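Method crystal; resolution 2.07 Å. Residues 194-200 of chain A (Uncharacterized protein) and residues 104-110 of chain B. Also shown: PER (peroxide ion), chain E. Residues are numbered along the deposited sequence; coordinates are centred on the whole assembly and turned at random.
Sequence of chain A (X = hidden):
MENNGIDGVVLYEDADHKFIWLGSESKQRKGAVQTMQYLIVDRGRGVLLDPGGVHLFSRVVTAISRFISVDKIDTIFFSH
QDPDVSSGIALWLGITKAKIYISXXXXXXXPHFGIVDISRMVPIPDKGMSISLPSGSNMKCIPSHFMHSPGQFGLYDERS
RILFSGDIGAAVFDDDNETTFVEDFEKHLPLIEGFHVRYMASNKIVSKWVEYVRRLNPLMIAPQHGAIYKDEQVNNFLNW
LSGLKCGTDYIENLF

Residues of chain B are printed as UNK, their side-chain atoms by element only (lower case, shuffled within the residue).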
# COMPACT_ATOMS: atom_id res chain seq x y z
N GLY A 194 15.55 -1.78 10.84
CA GLY A 194 15.09 -0.53 10.27
C GLY A 194 13.71 -0.65 9.65
O GLY A 194 12.85 0.22 9.84
N PHE A 195 13.47 -1.74 8.92
CA PHE A 195 12.17 -1.93 8.28
C PHE A 195 11.04 -2.01 9.31
O PHE A 195 10.00 -1.36 9.16
CB PHE A 195 12.20 -3.17 7.40
CG PHE A 195 10.92 -3.43 6.67
CD1 PHE A 195 10.63 -2.76 5.49
CD2 PHE A 195 9.99 -4.34 7.16
CE1 PHE A 195 9.46 -3.01 4.80
CE2 PHE A 195 8.80 -4.57 6.50
CZ PHE A 195 8.53 -3.91 5.31
N HIS A 196 11.22 -2.80 10.37
CA HIS A 196 10.13 -2.94 11.33
C HIS A 196 9.95 -1.67 12.17
O HIS A 196 8.82 -1.26 12.46
CB HIS A 196 10.34 -4.18 12.21
CG HIS A 196 10.10 -5.47 11.49
ND1 HIS A 196 11.04 -6.04 10.66
CD2 HIS A 196 9.02 -6.29 11.46
CE1 HIS A 196 10.55 -7.17 10.16
NE2 HIS A 196 9.33 -7.34 10.62
N VAL A 197 11.06 -1.02 12.53
CA VAL A 197 10.96 0.22 13.29
C VAL A 197 10.17 1.27 12.52
O VAL A 197 9.37 2.02 13.10
CB VAL A 197 12.37 0.74 13.66
CG1 VAL A 197 12.31 2.22 14.05
CG2 VAL A 197 12.96 -0.08 14.78
N ARG A 198 10.37 1.34 11.20
CA ARG A 198 9.79 2.42 10.41
C ARG A 198 8.44 2.08 9.79
O ARG A 198 7.58 2.97 9.70
CB ARG A 198 10.76 2.86 9.31
CG ARG A 198 10.24 3.99 8.39
CD ARG A 198 9.97 5.34 9.13
NE ARG A 198 9.44 6.33 8.19
CZ ARG A 198 8.15 6.43 7.87
NH1 ARG A 198 7.25 5.62 8.44
NH2 ARG A 198 7.75 7.34 6.99
N TYR A 199 8.20 0.83 9.40
CA TYR A 199 6.99 0.46 8.67
C TYR A 199 5.87 -0.11 9.54
O TYR A 199 4.70 0.00 9.18
CB TYR A 199 7.30 -0.55 7.56
CG TYR A 199 8.14 -0.07 6.39
CD1 TYR A 199 9.48 0.28 6.56
CD2 TYR A 199 7.60 -0.02 5.10
CE1 TYR A 199 10.26 0.69 5.47
CE2 TYR A 199 8.37 0.39 4.02
CZ TYR A 199 9.69 0.74 4.21
OH TYR A 199 10.45 1.13 3.12
N MET A 200 6.18 -0.77 10.66
CA MET A 200 5.11 -1.17 11.58
C MET A 200 4.57 0.05 12.35
O MET A 200 5.34 0.89 12.82
CB MET A 200 5.64 -2.21 12.57
CG MET A 200 6.39 -3.39 11.93
SD MET A 200 5.24 -4.52 11.05
CE MET A 200 6.04 -4.69 9.46
N UNK B 104 10.97 7.80 0.20
CA UNK B 104 12.09 6.89 0.20
C UNK B 104 11.71 5.49 0.65
O UNK B 104 12.45 4.54 0.36
c UNK B 104 13.19 7.40 1.11
o UNK B 104 12.68 7.54 2.42
N UNK B 105 10.59 5.34 1.37
CA UNK B 105 10.16 4.00 1.80
C UNK B 105 9.82 3.10 0.62
O UNK B 105 9.87 1.88 0.74
c UNK B 105 8.94 4.10 2.72
c UNK B 105 7.88 3.99 5.00
c UNK B 105 9.19 4.17 4.23
c UNK B 105 9.83 5.49 4.60
N UNK B 106 9.44 3.69 -0.52
CA UNK B 106 8.87 2.94 -1.63
C UNK B 106 9.76 2.87 -2.87
O UNK B 106 9.42 2.12 -3.79
c UNK B 106 5.93 4.71 -0.41
c UNK B 106 6.57 3.61 -0.88
c UNK B 106 4.70 2.23 1.90
c UNK B 106 6.47 1.16 -0.02
c UNK B 106 5.29 3.04 0.92
n UNK B 106 5.15 4.38 0.67
c UNK B 106 6.17 2.52 -0.04
c UNK B 106 5.03 0.90 1.90
c UNK B 106 5.92 0.37 0.95
c UNK B 106 7.51 3.55 -2.02
N UNK B 107 10.84 3.65 -2.93
CA UNK B 107 11.69 3.67 -4.13
C UNK B 107 12.11 2.26 -4.54
O UNK B 107 12.08 1.91 -5.72
c UNK B 107 12.44 6.04 -3.84
c UNK B 107 13.92 4.40 -5.01
c UNK B 107 12.90 4.59 -3.90
N UNK B 108 12.51 1.44 -3.57
CA UNK B 108 13.01 0.09 -3.85
C UNK B 108 11.90 -0.95 -3.97
O UNK B 108 12.20 -2.16 -3.94
c UNK B 108 13.95 -0.38 -2.73
n UNK B 108 19.09 2.68 -3.61
c UNK B 108 15.02 0.60 -2.34
c UNK B 108 16.05 0.65 -3.40
n UNK B 108 18.16 1.17 -5.09
n UNK B 108 17.13 1.58 -3.09
c UNK B 108 18.13 1.82 -3.93
N UNK B 109 10.64 -0.54 -4.10
CA UNK B 109 9.54 -1.50 -4.16
C UNK B 109 8.63 -1.29 -5.37
O UNK B 109 7.57 -1.91 -5.43
c UNK B 109 10.12 -3.61 -0.10
c UNK B 109 10.02 -0.94 -0.79
c UNK B 109 10.65 -1.33 0.37
c UNK B 109 8.70 -1.43 -2.88
c UNK B 109 9.43 -1.87 -1.63
c UNK B 109 10.71 -2.67 0.72
c UNK B 109 9.47 -3.21 -1.27
N UNK B 110 8.98 -0.40 -6.30
CA UNK B 110 8.13 -0.21 -7.47
C UNK B 110 8.69 -1.04 -8.62
O UNK B 110 9.47 -0.51 -9.42
c UNK B 110 5.72 1.35 -5.04
c UNK B 110 8.07 1.26 -7.87
c UNK B 110 7.66 2.25 -6.79
s UNK B 110 5.88 2.38 -6.50
O1 PER E . 7.21 -4.27 1.63
O2 PER E . 6.30 -3.12 1.92

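Position 104 of chain B carries two side-chain atoms, one carbon followed by one oxygen, and they touch nothing in the chain A stretch. A lone hydroxyl on CB is serine. The CA-to-CB bond of Ser B104 points sideways to the chain A stretch; its hydroxyl is hydrogen-bonded elsewhere in the structure.

At position 105 there are four carbons, forked at the second, with no polar atom among them. The CA-to-CB bond points toward the chain A stretch; one branch end lies over the face of the Tyr A199 ring, and both lie close to the Arg A198 guanidinium. Four carbons forked at the second make leucine. In Leu B105, CD2 sits 3.8 Å from the centroid of the Tyr A199 ring and only 14° off its normal, a well-centred CH-pi contact, and CD1 comes within 3.7 Å of Arg A198 NH2. Its chi1 of -92° lies between the usual wells.

Position 106 holds one carbon and then fused five- and six-membered rings containing eight carbons and one nitrogen, and the six-membered ring meets the edge of the Tyr A199 ring. That indole identifies tryptophan. The CA-to-CB bond of Trp B106 runs sideways, but the ring end comes nearer the chain A stretch: CZ3 is 3.9 Å from Tyr A199 CE2. The tyrosine turns its edge toward the face of the six-membered ring in an offset edge-to-face pair, with planes at 86° and centroids 5.7 Å apart.

Position 107 has three carbons, one carrying the other two, all out of reach of the chain A stretch. Branching directly at CB without oxygen gives valine, Val B107.

Position 108 shows three carbons, a nitrogen, then a carbon bearing two more nitrogens, with no contact to the chain A stretch. The guanidinium means arginine. The CA-to-CB bond of Arg B108 points toward that stretch, but the side chain's end leads away.

At position 109 one carbon leads to a ring of six carbons with no oxygen attached; the ring reaches Tyr A199 OH and Phe A195. This is phenylalanine. The CA-to-CB bond of Phe B109 points toward the chain A stretch. Its CE2 lies 3.7 Å from Tyr A199 OH, and its CZ lies 4.3 Å from Phe A195 CE1. The peroxide ion lies over one face of this ring, with O1 3.4 Å from Phe B109 CE1.

Position 110 has two carbons, a sulfur and a final carbon, unbranched and beyond reach of the chain A stretch: methionine, Met B110.

The contact works by packing one tyrosine against Leu B105, Trp B106 and Phe B109 and paying for its hydroxyl at the end. Tyr A199 OH donates a short 2.6 Å hydrogen bond to Leu B105 O, so main chain satisfies the polar tip. Phe B109 also touches Phe A195, one helical turn before the tyrosine; the backbone hydrogen bond from Tyr A199 N to Phe A195 O, 2.8 Å, marks that turn. The design rule is compact: a helical tyrosine, a carbonyl for its hydroxyl, a leucine over its face and a tryptophan at its edge.

Chain B 104-110: SLWVRFM
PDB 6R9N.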